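Local atomic coordinates of beta-agarase AgaA (Microbulbifer thermotolerans, PDB entry 3WZ1), a protein that cuts the (1→4)-beta-D-galactosidic linkages of agarose from within the chain, mainly releasing neoagarotetraose, and is represented here by its GH16 catalytic domain. Residues K18-H23 with G190-D195; F29-P34 with T40-R45; K109-N112 with A116-F119; S172-G177 with K206-V211; F186-V191 with W268-K273. All coordinates share one frame; numbering follows the deposited sequence.

In the fold
All five contacts belong to the GH16 catalytic domain, a beta-jelly roll. Contacts 1 and 5 are the most closely tied: they share Gly190 and Val191 on strand 187-195, with centres about 10 Å apart. Contact 3, the turn between strands 102-109 and 116-123, touches contact 5 through Phe119 on Val269 and Phe271. Contact 2 meets contact 5 where Phe29 packs on Trp268 and Val269. Contact 4 lies across the chain's centre from contact 2, about 32 Å between centres. Along the chain, contact 2 closes before contact 3 opens, and contact 3 before contacts 4 and 5; contact 4 interleaves with 1 and 5. Antiparallel pairing of strands 18-22 and 264-276 brings both ends of the domain together.

Contact 1: residues K18-H23 with G190-D195; sequences KTWELH and GVYWRD. With GOL (glycerol), chain D.
Trp20 and Tyr192 form a T-shaped pair: the indole presents its edge to the phenol face, with the ring planes at 84° and the centroid of the tryptophan's six-membered ring 5.2 Å from that of the tyrosine. The atom that makes the approach is CH2 of Trp20, which comes within 3.6 Å of Tyr192 CE1, over the rim of the ring. The opposite face of Tyr192 is covered by CB of Arg194. A long flat residue suits position 20, because the strands do not adjoin. In this beta-jelly roll, strand 18-22 pairs with 264-276, and 102-109 then intervenes before 187-195; the indole spans that gap, touching Tyr272 and Tyr103 as well.

Polar groups border the pair. Trp20 NE1 is hydrogen-bonded to Ala12 O. A glycerol, probably from the crystallisation liquor, links both segments: its O1 lies 2.6 Å from Tyr192 OH, in the plane of the ring, while Lys18 NZ donates to its O2 at 2.9 Å and O3 at 3.0 Å. The bend at the end of the lysine chain (chi4 82°) turns the ammonium toward these hydroxyls. A salt bridge holds Arg194 to its neighbour, NE and NH2 both pointing at Asp195 OD2, 2.8 Å from NE.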
# COMPACT_ATOMS: atom_id res chain seq x y z
N LYS A 18 -12.40 17.95 17.48
CA LYS A 18 -11.06 17.50 17.10
C LYS A 18 -10.64 18.01 15.72
O LYS A 18 -11.47 18.52 14.94
CB LYS A 18 -10.98 15.98 17.13
CG LYS A 18 -11.18 15.39 18.51
CD LYS A 18 -10.44 14.07 18.66
CE LYS A 18 -10.70 13.41 20.00
NZ LYS A 18 -11.96 12.65 20.01
N THR A 19 -9.35 17.87 15.48
CA THR A 19 -8.72 18.27 14.24
C THR A 19 -7.63 17.24 13.88
O THR A 19 -7.25 16.44 14.71
CB THR A 19 -8.16 19.69 14.37
OG1 THR A 19 -7.75 20.19 13.08
CG2 THR A 19 -7.00 19.75 15.36
N TRP A 20 -7.19 17.26 12.64
CA TRP A 20 -6.17 16.33 12.17
C TRP A 20 -4.79 16.92 12.37
O TRP A 20 -4.48 17.99 11.84
CB TRP A 20 -6.36 16.03 10.69
CG TRP A 20 -7.61 15.26 10.40
CD1 TRP A 20 -8.72 15.72 9.74
CD2 TRP A 20 -7.90 13.91 10.76
NE1 TRP A 20 -9.66 14.75 9.66
CE2 TRP A 20 -9.19 13.62 10.27
CE3 TRP A 20 -7.19 12.90 11.42
CZ2 TRP A 20 -9.80 12.38 10.44
CZ3 TRP A 20 -7.79 11.66 11.58
CH2 TRP A 20 -9.08 11.41 11.08
N GLU A 21 -3.96 16.20 13.09
CA GLU A 21 -2.58 16.58 13.34
C GLU A 21 -1.63 15.70 12.53
O GLU A 21 -1.70 14.47 12.58
CB GLU A 21 -2.27 16.45 14.82
CG GLU A 21 -0.89 16.88 15.26
CD GLU A 21 -0.81 16.98 16.78
OE1 GLU A 21 -1.24 18.00 17.33
OE2 GLU A 21 -0.36 16.03 17.41
N LEU A 22 -0.73 16.34 11.79
CA LEU A 22 0.21 15.61 10.95
C LEU A 22 1.16 14.78 11.78
O LEU A 22 1.82 15.30 12.72
CB LEU A 22 1.02 16.57 10.08
CG LEU A 22 1.91 15.95 8.99
CD1 LEU A 22 1.10 15.49 7.78
CD2 LEU A 22 2.95 16.99 8.60
N HIS A 23 1.25 13.50 11.45
CA HIS A 23 2.16 12.57 12.09
C HIS A 23 3.52 12.66 11.38
O HIS A 23 3.58 12.75 10.15
CB HIS A 23 1.58 11.17 11.96
CG HIS A 23 2.37 10.10 12.65
ND1 HIS A 23 3.59 9.67 12.19
CD2 HIS A 23 2.11 9.38 13.76
CE1 HIS A 23 4.05 8.72 12.98
NE2 HIS A 23 3.16 8.52 13.94
N GLY A 190 -6.74 6.70 0.62
CA GLY A 190 -6.53 6.74 2.05
C GLY A 190 -7.48 5.84 2.82
O GLY A 190 -8.55 5.47 2.35
N VAL A 191 -7.04 5.44 4.02
CA VAL A 191 -7.93 4.75 4.95
C VAL A 191 -7.95 5.48 6.28
O VAL A 191 -6.89 5.90 6.78
CB VAL A 191 -7.53 3.27 5.15
CG1 VAL A 191 -8.35 2.59 6.25
CG2 VAL A 191 -7.71 2.49 3.86
N TYR A 192 -9.15 5.64 6.83
CA TYR A 192 -9.28 5.99 8.23
C TYR A 192 -9.40 4.70 9.00
O TYR A 192 -10.43 4.02 8.94
CB TYR A 192 -10.47 6.89 8.51
CG TYR A 192 -10.54 7.42 9.95
CD1 TYR A 192 -9.42 7.48 10.77
CD2 TYR A 192 -11.75 7.89 10.47
CE1 TYR A 192 -9.49 7.97 12.06
CE2 TYR A 192 -11.81 8.40 11.74
CZ TYR A 192 -10.69 8.43 12.54
OH TYR A 192 -10.77 8.96 13.83
N TRP A 193 -8.31 4.35 9.70
CA TRP A 193 -8.30 3.25 10.63
C TRP A 193 -8.74 3.85 11.96
O TRP A 193 -7.93 4.35 12.74
CB TRP A 193 -6.91 2.65 10.69
CG TRP A 193 -6.67 1.55 11.68
CD1 TRP A 193 -7.58 0.74 12.28
CD2 TRP A 193 -5.38 1.12 12.14
NE1 TRP A 193 -6.95 -0.17 13.10
CE2 TRP A 193 -5.59 0.06 13.05
CE3 TRP A 193 -4.07 1.54 11.87
CZ2 TRP A 193 -4.54 -0.59 13.66
CZ3 TRP A 193 -3.03 0.92 12.51
CH2 TRP A 193 -3.27 -0.15 13.39
N ARG A 194 -10.06 3.83 12.19
CA ARG A 194 -10.66 4.53 13.32
C ARG A 194 -10.52 3.78 14.64
O ARG A 194 -10.18 4.38 15.66
CB ARG A 194 -12.13 4.82 13.07
CG ARG A 194 -12.78 5.72 14.12
CD ARG A 194 -14.27 5.82 13.83
NE ARG A 194 -14.97 4.62 14.27
CZ ARG A 194 -16.25 4.37 14.05
NH1 ARG A 194 -17.01 5.22 13.36
NH2 ARG A 194 -16.78 3.26 14.54
N ASP A 195 -10.78 2.48 14.58
CA ASP A 195 -10.73 1.60 15.74
C ASP A 195 -10.64 0.18 15.21
O ASP A 195 -10.63 -0.02 14.00
CB ASP A 195 -11.94 1.87 16.68
CG ASP A 195 -13.28 1.60 16.02
OD1 ASP A 195 -13.51 0.45 15.58
OD2 ASP A 195 -14.11 2.53 15.98
C1 GOL D . -12.69 9.02 16.32
O1 GOL D . -13.03 9.52 15.00
C2 GOL D . -11.77 10.03 17.01
O2 GOL D . -12.57 11.05 17.63
C3 GOL D . -10.83 9.35 17.99
O3 GOL D . -10.80 9.99 19.27

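Contact 2: residues F29-P34 with T40-R45; sequences FNYEAP and TRFYER
Arg41 lays its aliphatic stem over the phenol ring of Tyr31. CG stands 3.7 Å from the ring centroid and only 15° off the ring normal, a clear CH-pi contact, and the arginine chain then folds back through bends at chi2 and chi3. This doubling back carries the guanidinium along the same residue, so that CD1 of Tyr31 lies over its face, 3.7 Å from Arg41 NH1, with the two planes 46° apart. Arginine suits the exposed side of the contact: its methylenes cover an aromatic face while its charged end can stay near solvent.

Tyr31 reaches this place with CG in the crowded position between backbone N and carbonyl carbon (chi1 51°). Tyr31 CE2 also comes up against Phe42, 3.9 Å from its CB. Ala33 CB adds a small apolar neighbour 4.0 Å from that same Phe42 CB. Together they seat the short helix 40-45, whose own backbone bonds are long, against the loop that follows strand 18-22, at the margin of the jelly roll, where strand 67-70 backs them through Val69. The Tyr31 hydroxyl bonds to Asp27 OD2. Replacing this tyrosine by an alanine would probably leave the stem of Arg41 without its aromatic platform, free to turn, and Asp27 without this hydroxyl. Phe42, for its part, leans on Trp46.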
# COMPACT_ATOMS: atom_id res chain seq x y z
N PHE A 29 8.79 13.18 -0.11
CA PHE A 29 9.85 12.64 -0.96
C PHE A 29 10.54 13.71 -1.81
O PHE A 29 10.96 13.45 -2.94
CB PHE A 29 9.30 11.48 -1.82
CG PHE A 29 8.81 10.33 -0.99
CD1 PHE A 29 9.69 9.60 -0.20
CD2 PHE A 29 7.46 9.98 -0.96
CE1 PHE A 29 9.24 8.57 0.59
CE2 PHE A 29 7.00 8.95 -0.17
CZ PHE A 29 7.91 8.24 0.60
N ASN A 30 10.70 14.89 -1.24
CA ASN A 30 11.42 15.97 -1.90
C ASN A 30 12.87 16.01 -1.44
O ASN A 30 13.36 16.97 -0.81
CB ASN A 30 10.69 17.29 -1.70
CG ASN A 30 9.42 17.35 -2.51
OD1 ASN A 30 8.33 17.49 -1.97
ND2 ASN A 30 9.55 17.23 -3.81
N TYR A 31 13.56 14.93 -1.76
CA TYR A 31 14.99 14.79 -1.50
C TYR A 31 15.53 13.75 -2.45
O TYR A 31 14.77 13.04 -3.12
CB TYR A 31 15.28 14.40 -0.05
CG TYR A 31 14.51 13.20 0.48
CD1 TYR A 31 13.25 13.35 1.06
CD2 TYR A 31 15.06 11.92 0.43
CE1 TYR A 31 12.56 12.27 1.53
CE2 TYR A 31 14.38 10.83 0.92
CZ TYR A 31 13.13 11.00 1.47
OH TYR A 31 12.44 9.90 1.98
N GLU A 32 16.86 13.65 -2.52
CA GLU A 32 17.51 12.70 -3.41
C GLU A 32 18.08 11.56 -2.56
O GLU A 32 18.93 11.79 -1.69
CB GLU A 32 18.59 13.40 -4.24
CG GLU A 32 18.04 14.44 -5.20
CD GLU A 32 17.13 13.84 -6.26
OE1 GLU A 32 17.51 12.81 -6.86
OE2 GLU A 32 16.02 14.40 -6.50
N ALA A 33 17.59 10.34 -2.79
CA ALA A 33 18.10 9.14 -2.12
C ALA A 33 18.33 8.08 -3.18
O ALA A 33 17.41 7.34 -3.57
CB ALA A 33 17.14 8.66 -1.05
N PRO A 34 19.56 8.02 -3.70
CA PRO A 34 19.88 7.04 -4.73
C PRO A 34 19.68 5.61 -4.29
O PRO A 34 19.72 5.31 -3.10
CB PRO A 34 21.35 7.34 -5.03
CG PRO A 34 21.50 8.78 -4.73
CD PRO A 34 20.65 9.01 -3.53
N THR A 40 20.45 10.40 4.25
CA THR A 40 20.19 10.59 5.66
C THR A 40 18.69 10.81 5.90
O THR A 40 18.10 10.22 6.80
CB THR A 40 21.01 11.77 6.21
OG1 THR A 40 22.40 11.54 5.91
CG2 THR A 40 20.83 11.89 7.69
N ARG A 41 18.07 11.64 5.06
CA ARG A 41 16.64 11.94 5.23
C ARG A 41 15.80 10.68 5.04
O ARG A 41 14.83 10.46 5.77
CB ARG A 41 16.20 13.03 4.26
CG ARG A 41 14.71 13.34 4.33
CD ARG A 41 14.43 14.69 4.95
NE ARG A 41 14.91 15.74 4.05
CZ ARG A 41 14.16 16.46 3.23
NH1 ARG A 41 12.84 16.30 3.17
NH2 ARG A 41 14.74 17.38 2.46
N PHE A 42 16.15 9.87 4.06
CA PHE A 42 15.41 8.62 3.85
C PHE A 42 15.38 7.80 5.14
O PHE A 42 14.32 7.33 5.58
CB PHE A 42 16.04 7.80 2.72
CG PHE A 42 15.40 6.46 2.52
CD1 PHE A 42 14.27 6.34 1.71
CD2 PHE A 42 15.92 5.31 3.12
CE1 PHE A 42 13.68 5.10 1.52
CE2 PHE A 42 15.33 4.07 2.93
CZ PHE A 42 14.21 3.97 2.13
N TYR A 43 16.54 7.62 5.75
CA TYR A 43 16.66 6.77 6.92
C TYR A 43 16.09 7.36 8.21
O TYR A 43 15.96 6.65 9.21
CB TYR A 43 18.12 6.32 7.11
CG TYR A 43 18.64 5.36 6.04
CD1 TYR A 43 18.02 4.14 5.80
CD2 TYR A 43 19.80 5.65 5.31
CE1 TYR A 43 18.50 3.25 4.85
CE2 TYR A 43 20.28 4.75 4.37
CZ TYR A 43 19.63 3.55 4.15
OH TYR A 43 20.09 2.64 3.20
N GLU A 44 15.70 8.64 8.20
CA GLU A 44 15.01 9.20 9.34
C GLU A 44 13.66 8.51 9.56
O GLU A 44 13.17 8.43 10.70
CB GLU A 44 14.79 10.70 9.19
CG GLU A 44 16.02 11.59 9.35
CD GLU A 44 15.71 13.03 8.95
OE1 GLU A 44 14.53 13.46 9.06
OE2 GLU A 44 16.62 13.74 8.47
N ARG A 45 13.05 8.05 8.48
CA ARG A 45 11.72 7.44 8.55
C ARG A 45 11.67 5.98 8.14
O ARG A 45 10.82 5.23 8.65
CB ARG A 45 10.75 8.20 7.64
CG ARG A 45 10.42 9.60 8.13
CD ARG A 45 9.62 10.36 7.11
NE ARG A 45 9.20 11.63 7.69
CZ ARG A 45 9.99 12.70 7.83
NH1 ARG A 45 11.24 12.71 7.38
NH2 ARG A 45 9.51 13.76 8.45

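Contact 3: residues K109-N112 with A116-F119; sequences KLSN and ASDF
Ser117 OG is gripped from two directions. The backbone N of Ser111 donates to it at 3.1 Å, in a fairly straight bond (154°), and a water lies 2.8 Å away. The same water lies 2.9 Å from Ser111 O, to which it can donate, and may add a second link between turn and strand. A serine is apt here because its short side chain brings a hydroxyl close to the main chain in a buried place. The hydroxyl is anti to its own carbonyl carbon (chi1 -63°), which sets it toward Ser111. Beside the polar link, Leu110 CD2 packs 3.9 Å from Ser117 CB, and the leucine goes on to Ile133 and Ala135.

Asp118 leaves the strand on the other side, and its side chain touches Glu134; the side chain of Ser117 lies about 8 Å from that of Glu134. The contact thus closes the connection by which this GH16 jelly roll passes from strand 102-109 to 116-123, beside strand 128-135, which carries the predicted nucleophile Glu129 and proton donor Glu134.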
# COMPACT_ATOMS: atom_id res chain seq x y z
N LYS A 109 1.05 6.58 -8.45
CA LYS A 109 0.76 6.15 -9.83
C LYS A 109 1.22 4.71 -9.94
O LYS A 109 2.41 4.44 -9.91
CB LYS A 109 1.49 7.03 -10.83
CG LYS A 109 1.11 6.77 -12.29
CD LYS A 109 1.78 7.77 -13.20
CE LYS A 109 1.47 7.49 -14.66
NZ LYS A 109 2.43 8.26 -15.50
N LEU A 110 0.26 3.80 -10.08
CA LEU A 110 0.56 2.37 -10.20
C LEU A 110 1.53 2.10 -11.35
O LEU A 110 1.49 2.78 -12.38
CB LEU A 110 -0.69 1.56 -10.51
CG LEU A 110 -1.96 1.83 -9.70
CD1 LEU A 110 -3.06 0.86 -10.11
CD2 LEU A 110 -1.70 1.79 -8.20
N SER A 111 2.35 1.08 -11.20
CA SER A 111 3.11 0.60 -12.34
C SER A 111 2.17 -0.04 -13.36
O SER A 111 1.13 -0.59 -13.02
CB SER A 111 4.15 -0.42 -11.90
OG SER A 111 3.52 -1.60 -11.42
N ASN A 112 2.59 0.00 -14.64
CA ASN A 112 1.83 -0.59 -15.71
C ASN A 112 2.30 -2.03 -15.89
O ASN A 112 2.92 -2.39 -16.88
CB ASN A 112 2.02 0.24 -16.97
CG ASN A 112 1.18 -0.23 -18.13
OD1 ASN A 112 0.42 -1.19 -18.05
ND2 ASN A 112 1.32 0.51 -19.24
N ALA A 116 1.38 -6.38 -8.21
CA ALA A 116 0.70 -5.49 -7.28
C ALA A 116 1.56 -4.26 -6.98
O ALA A 116 2.75 -4.41 -6.69
CB ALA A 116 0.42 -6.23 -5.97
N SER A 117 0.97 -3.06 -7.09
CA SER A 117 1.52 -1.81 -6.57
C SER A 117 0.82 -1.58 -5.24
O SER A 117 -0.42 -1.52 -5.19
CB SER A 117 1.28 -0.63 -7.52
OG SER A 117 1.93 -0.81 -8.77
N ASP A 118 1.59 -1.49 -4.15
CA ASP A 118 1.04 -1.55 -2.79
C ASP A 118 1.43 -0.39 -1.89
O ASP A 118 2.58 0.07 -1.90
CB ASP A 118 1.47 -2.84 -2.07
CG ASP A 118 1.11 -4.10 -2.84
OD1 ASP A 118 -0.02 -4.16 -3.38
OD2 ASP A 118 1.95 -5.06 -2.86
N PHE A 119 0.47 0.03 -1.07
CA PHE A 119 0.68 0.91 0.10
C PHE A 119 -0.16 0.27 1.17
O PHE A 119 -1.40 0.23 1.07
CB PHE A 119 0.24 2.34 -0.19
CG PHE A 119 0.22 3.25 1.02
CD1 PHE A 119 1.35 3.44 1.81
CD2 PHE A 119 -0.95 3.94 1.33
CE1 PHE A 119 1.30 4.33 2.90
CE2 PHE A 119 -1.00 4.81 2.42
CZ PHE A 119 0.13 5.01 3.18
O HOH W 1 0.65 -2.39 -10.74

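Contact 4: residues S172-G177 with K206-V211; sequences SWYADG and KLVRTV
With chi1 at 172°, Tyr174 swings its ring out from strand 173-174 onto Val208, while Arg209, extended from CG to NE, carries its guanidinium to the backbone of Ser172. The branched valine fits against the phenol from one side: its CG2 lies over the face, 4.2 Å from the ring centroid and 17° off the normal. CG1 leans on the far end of the ring, 3.6 Å from Tyr174 OH, and CB comes equally near to CE1.

The arginine plane lies against main chain, its face toward Ser172 N. Arg209 NH1 is 3.5 Å from that nitrogen, but both are donors and no bond joins them. Asp169 holds both residues: its carboxylate forms a salt bridge with Arg209 NH1 and its carbonyl accepts from Ser172 OG.

A classic beta bulge sets Val208 and Arg209 together against Tyr201 of strand 198-203, bringing both side chains toward segment 172-177. Leu152 of strand 150-158 packs on Tyr174, Val208 and Arg209, and Ile216 of helix 214-217 flanks the arginine.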
# COMPACT_ATOMS: atom_id res chain seq x y z
N SER A 172 -15.24 -4.85 -2.66
CA SER A 172 -13.80 -4.83 -2.33
C SER A 172 -12.91 -4.57 -3.54
O SER A 172 -11.69 -4.36 -3.38
CB SER A 172 -13.39 -6.12 -1.63
OG SER A 172 -13.47 -7.24 -2.51
N TRP A 173 -13.47 -4.60 -4.75
CA TRP A 173 -12.77 -4.15 -5.94
C TRP A 173 -13.48 -2.92 -6.50
O TRP A 173 -14.57 -3.01 -7.09
CB TRP A 173 -12.69 -5.26 -6.99
CG TRP A 173 -11.91 -6.44 -6.57
CD1 TRP A 173 -12.36 -7.52 -5.86
CD2 TRP A 173 -10.53 -6.69 -6.86
NE1 TRP A 173 -11.35 -8.41 -5.67
CE2 TRP A 173 -10.21 -7.94 -6.28
CE3 TRP A 173 -9.54 -5.99 -7.55
CZ2 TRP A 173 -8.94 -8.50 -6.36
CZ3 TRP A 173 -8.27 -6.56 -7.63
CH2 TRP A 173 -8.00 -7.80 -7.05
N TYR A 174 -12.88 -1.76 -6.28
CA TYR A 174 -13.53 -0.48 -6.55
C TYR A 174 -13.20 0.06 -7.94
O TYR A 174 -12.02 0.20 -8.29
CB TYR A 174 -13.11 0.55 -5.48
CG TYR A 174 -13.60 1.95 -5.83
CD1 TYR A 174 -14.92 2.31 -5.55
CD2 TYR A 174 -12.79 2.86 -6.48
CE1 TYR A 174 -15.40 3.56 -5.90
CE2 TYR A 174 -13.27 4.12 -6.84
CZ TYR A 174 -14.58 4.44 -6.55
OH TYR A 174 -15.06 5.68 -6.89
N ALA A 175 -14.25 0.40 -8.70
CA ALA A 175 -14.12 1.14 -9.95
C ALA A 175 -14.98 2.41 -9.82
O ALA A 175 -16.00 2.36 -9.13
CB ALA A 175 -14.59 0.30 -11.13
N ASP A 176 -14.61 3.48 -10.51
CA ASP A 176 -15.35 4.75 -10.37
C ASP A 176 -16.58 4.87 -11.26
O ASP A 176 -17.33 5.84 -11.13
CB ASP A 176 -14.42 5.97 -10.51
CG ASP A 176 -13.90 6.21 -11.93
OD1 ASP A 176 -14.11 5.39 -12.85
OD2 ASP A 176 -13.23 7.26 -12.11
N GLY A 177 -16.78 3.90 -12.15
CA GLY A 177 -17.91 3.94 -13.09
C GLY A 177 -17.69 4.84 -14.29
O GLY A 177 -18.58 4.95 -15.15
N LYS A 206 -12.94 11.20 -1.68
CA LYS A 206 -14.33 10.78 -1.50
C LYS A 206 -14.41 9.45 -0.80
O LYS A 206 -13.66 8.52 -1.13
CB LYS A 206 -15.03 10.69 -2.85
CG LYS A 206 -15.09 12.02 -3.60
CD LYS A 206 -15.87 13.09 -2.84
CE LYS A 206 -15.98 14.39 -3.61
NZ LYS A 206 -16.40 14.18 -5.02
N LEU A 207 -15.32 9.34 0.16
CA LEU A 207 -15.59 8.06 0.82
C LEU A 207 -16.19 7.11 -0.19
O LEU A 207 -17.25 7.41 -0.77
CB LEU A 207 -16.56 8.25 2.00
CG LEU A 207 -16.98 6.98 2.73
CD1 LEU A 207 -15.81 6.39 3.48
CD2 LEU A 207 -18.10 7.29 3.71
N VAL A 208 -15.56 5.95 -0.39
CA VAL A 208 -16.09 4.95 -1.32
C VAL A 208 -16.49 3.62 -0.68
O VAL A 208 -17.24 2.86 -1.29
CB VAL A 208 -15.13 4.69 -2.51
CG1 VAL A 208 -14.90 5.97 -3.29
CG2 VAL A 208 -13.80 4.09 -2.07
N ARG A 209 -16.02 3.32 0.53
CA ARG A 209 -16.34 2.04 1.17
C ARG A 209 -16.09 2.14 2.65
O ARG A 209 -15.06 2.67 3.09
CB ARG A 209 -15.48 0.92 0.58
CG ARG A 209 -15.62 -0.45 1.23
CD ARG A 209 -14.88 -1.47 0.39
NE ARG A 209 -14.78 -2.80 0.97
CZ ARG A 209 -15.67 -3.78 0.84
NH1 ARG A 209 -16.82 -3.59 0.19
NH2 ARG A 209 -15.40 -4.97 1.36
N THR A 210 -17.02 1.57 3.43
CA THR A 210 -16.87 1.47 4.87
C THR A 210 -16.91 0.00 5.23
O THR A 210 -17.81 -0.72 4.80
CB THR A 210 -17.99 2.25 5.60
OG1 THR A 210 -17.89 3.63 5.28
CG2 THR A 210 -17.85 2.08 7.10
N VAL A 211 -15.93 -0.44 6.00
CA VAL A 211 -15.83 -1.81 6.44
C VAL A 211 -15.90 -1.79 7.97
O VAL A 211 -14.95 -1.39 8.63
CB VAL A 211 -14.51 -2.43 5.95
CG1 VAL A 211 -14.33 -3.85 6.49
CG2 VAL A 211 -14.48 -2.42 4.42

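Contact 5: residues F186-V191 with W268-K273; sequences FHRVGV and WVRFYK
Two guanidinium groups meet here, Arg188 NH1 approaching the edge of the Arg270 plane, 3.3 Å from Arg270 NH2, with the planes 67° apart. They project from strands 187-195 and 264-276 of the jelly roll, which are not direct partners: strand 102-109 runs between and pairs with both. From it Glu105 explains the close approach of two positive groups, since its OE2 forms a salt bridge with Arg188 NH1 and its OE1 one with Arg270 NE. Trp268 NE1 also donates to Glu105 OE1, placing the indole beside the cluster, its CZ2 4.2 Å from CD of Arg188. Long, straight arginine chains suit both sites, spanning from strand to shared carboxylate. Arg270 NH1 also bonds Val8 O and donates to Tyr272 OH at 2.9 Å, in a bent bond (130°), the oxygen 33° out of the guanidinium plane. A leucine in place of Arg270 would probably leave Glu105 one positive partner fewer and the Val8 carbonyl without its mate. Arg270 NE lies at the edge of the Tyr272 ring.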
# COMPACT_ATOMS: atom_id res chain seq x y z
N PHE A 186 -1.56 10.04 -11.17
CA PHE A 186 -1.51 9.98 -9.71
C PHE A 186 -2.92 10.09 -9.10
O PHE A 186 -3.70 10.95 -9.50
CB PHE A 186 -0.59 11.04 -9.14
CG PHE A 186 0.85 10.76 -9.37
CD1 PHE A 186 1.44 11.08 -10.58
CD2 PHE A 186 1.61 10.14 -8.40
CE1 PHE A 186 2.78 10.81 -10.80
CE2 PHE A 186 2.95 9.85 -8.62
CZ PHE A 186 3.53 10.18 -9.83
N HIS A 187 -3.21 9.22 -8.16
CA HIS A 187 -4.48 9.27 -7.42
C HIS A 187 -4.17 9.18 -5.96
O HIS A 187 -3.11 8.66 -5.57
CB HIS A 187 -5.37 8.09 -7.80
CG HIS A 187 -5.89 8.19 -9.19
ND1 HIS A 187 -7.07 8.86 -9.49
CD2 HIS A 187 -5.39 7.76 -10.37
CE1 HIS A 187 -7.26 8.82 -10.79
NE2 HIS A 187 -6.27 8.15 -11.35
N ARG A 188 -5.08 9.66 -5.12
CA ARG A 188 -4.82 9.54 -3.70
C ARG A 188 -5.79 8.55 -3.10
O ARG A 188 -6.98 8.56 -3.42
CB ARG A 188 -4.77 10.88 -2.99
CG ARG A 188 -6.05 11.60 -2.83
CD ARG A 188 -5.78 12.86 -2.01
NE ARG A 188 -6.95 13.71 -1.98
CZ ARG A 188 -7.62 14.11 -0.90
NH1 ARG A 188 -7.28 13.71 0.32
NH2 ARG A 188 -8.64 14.94 -1.06
N VAL A 189 -5.26 7.64 -2.30
CA VAL A 189 -6.06 6.61 -1.70
C VAL A 189 -5.72 6.61 -0.22
O VAL A 189 -4.55 6.57 0.15
CB VAL A 189 -5.80 5.22 -2.32
CG1 VAL A 189 -6.75 4.20 -1.76
CG2 VAL A 189 -5.95 5.31 -3.83
N GLY A 190 -6.74 6.70 0.62
CA GLY A 190 -6.53 6.74 2.05
C GLY A 190 -7.48 5.84 2.82
O GLY A 190 -8.55 5.47 2.35
N VAL A 191 -7.04 5.44 4.02
CA VAL A 191 -7.93 4.75 4.95
C VAL A 191 -7.95 5.48 6.28
O VAL A 191 -6.89 5.90 6.78
CB VAL A 191 -7.53 3.27 5.15
CG1 VAL A 191 -8.35 2.59 6.25
CG2 VAL A 191 -7.71 2.49 3.86
N TRP A 268 3.54 11.06 -2.37
CA TRP A 268 3.56 11.27 -0.91
C TRP A 268 2.89 10.13 -0.18
O TRP A 268 2.01 9.44 -0.72
CB TRP A 268 2.90 12.60 -0.49
CG TRP A 268 1.34 12.68 -0.48
CD1 TRP A 268 0.44 11.93 0.27
CD2 TRP A 268 0.55 13.63 -1.18
NE1 TRP A 268 -0.85 12.35 0.03
CE2 TRP A 268 -0.79 13.39 -0.87
CE3 TRP A 268 0.87 14.66 -2.09
CZ2 TRP A 268 -1.81 14.15 -1.40
CZ3 TRP A 268 -0.12 15.40 -2.60
CH2 TRP A 268 -1.47 15.14 -2.27
N VAL A 269 3.32 9.95 1.06
CA VAL A 269 2.54 9.24 2.07
C VAL A 269 2.36 10.20 3.24
O VAL A 269 3.30 10.88 3.63
CB VAL A 269 3.16 7.90 2.50
CG1 VAL A 269 3.22 6.92 1.33
CG2 VAL A 269 4.55 8.07 3.12
N ARG A 270 1.14 10.28 3.77
CA ARG A 270 0.89 11.15 4.89
C ARG A 270 -0.07 10.47 5.84
O ARG A 270 -0.91 9.63 5.45
CB ARG A 270 0.38 12.52 4.43
CG ARG A 270 -1.01 12.54 3.80
CD ARG A 270 -1.39 13.96 3.35
NE ARG A 270 -2.74 13.97 2.78
CZ ARG A 270 -3.54 15.04 2.70
NH1 ARG A 270 -3.18 16.21 3.22
NH2 ARG A 270 -4.72 14.91 2.09
N PHE A 271 0.05 10.87 7.10
CA PHE A 271 -0.66 10.23 8.18
C PHE A 271 -1.11 11.30 9.13
O PHE A 271 -0.33 12.20 9.44
CB PHE A 271 0.28 9.25 8.90
CG PHE A 271 1.04 8.34 7.98
CD1 PHE A 271 2.25 8.74 7.45
CD2 PHE A 271 0.54 7.10 7.63
CE1 PHE A 271 2.94 7.92 6.56
CE2 PHE A 271 1.24 6.27 6.76
CZ PHE A 271 2.42 6.68 6.24
N TYR A 272 -2.36 11.21 9.61
CA TYR A 272 -2.88 12.19 10.57
C TYR A 272 -3.54 11.51 11.74
O TYR A 272 -4.22 10.48 11.58
CB TYR A 272 -3.91 13.14 9.91
CG TYR A 272 -3.36 14.04 8.83
CD1 TYR A 272 -3.24 13.59 7.53
CD2 TYR A 272 -2.95 15.36 9.11
CE1 TYR A 272 -2.73 14.40 6.53
CE2 TYR A 272 -2.44 16.16 8.11
CZ TYR A 272 -2.34 15.68 6.82
OH TYR A 272 -1.83 16.51 5.82
N LYS A 273 -3.38 12.13 12.91
CA LYS A 273 -3.99 11.68 14.14
C LYS A 273 -5.06 12.68 14.56
O LYS A 273 -4.84 13.89 14.47
CB LYS A 273 -2.95 11.61 15.24
CG LYS A 273 -1.79 10.69 14.92
CD LYS A 273 -2.20 9.23 14.96
CE LYS A 273 -2.48 8.73 16.37
NZ LYS A 273 -2.81 7.27 16.37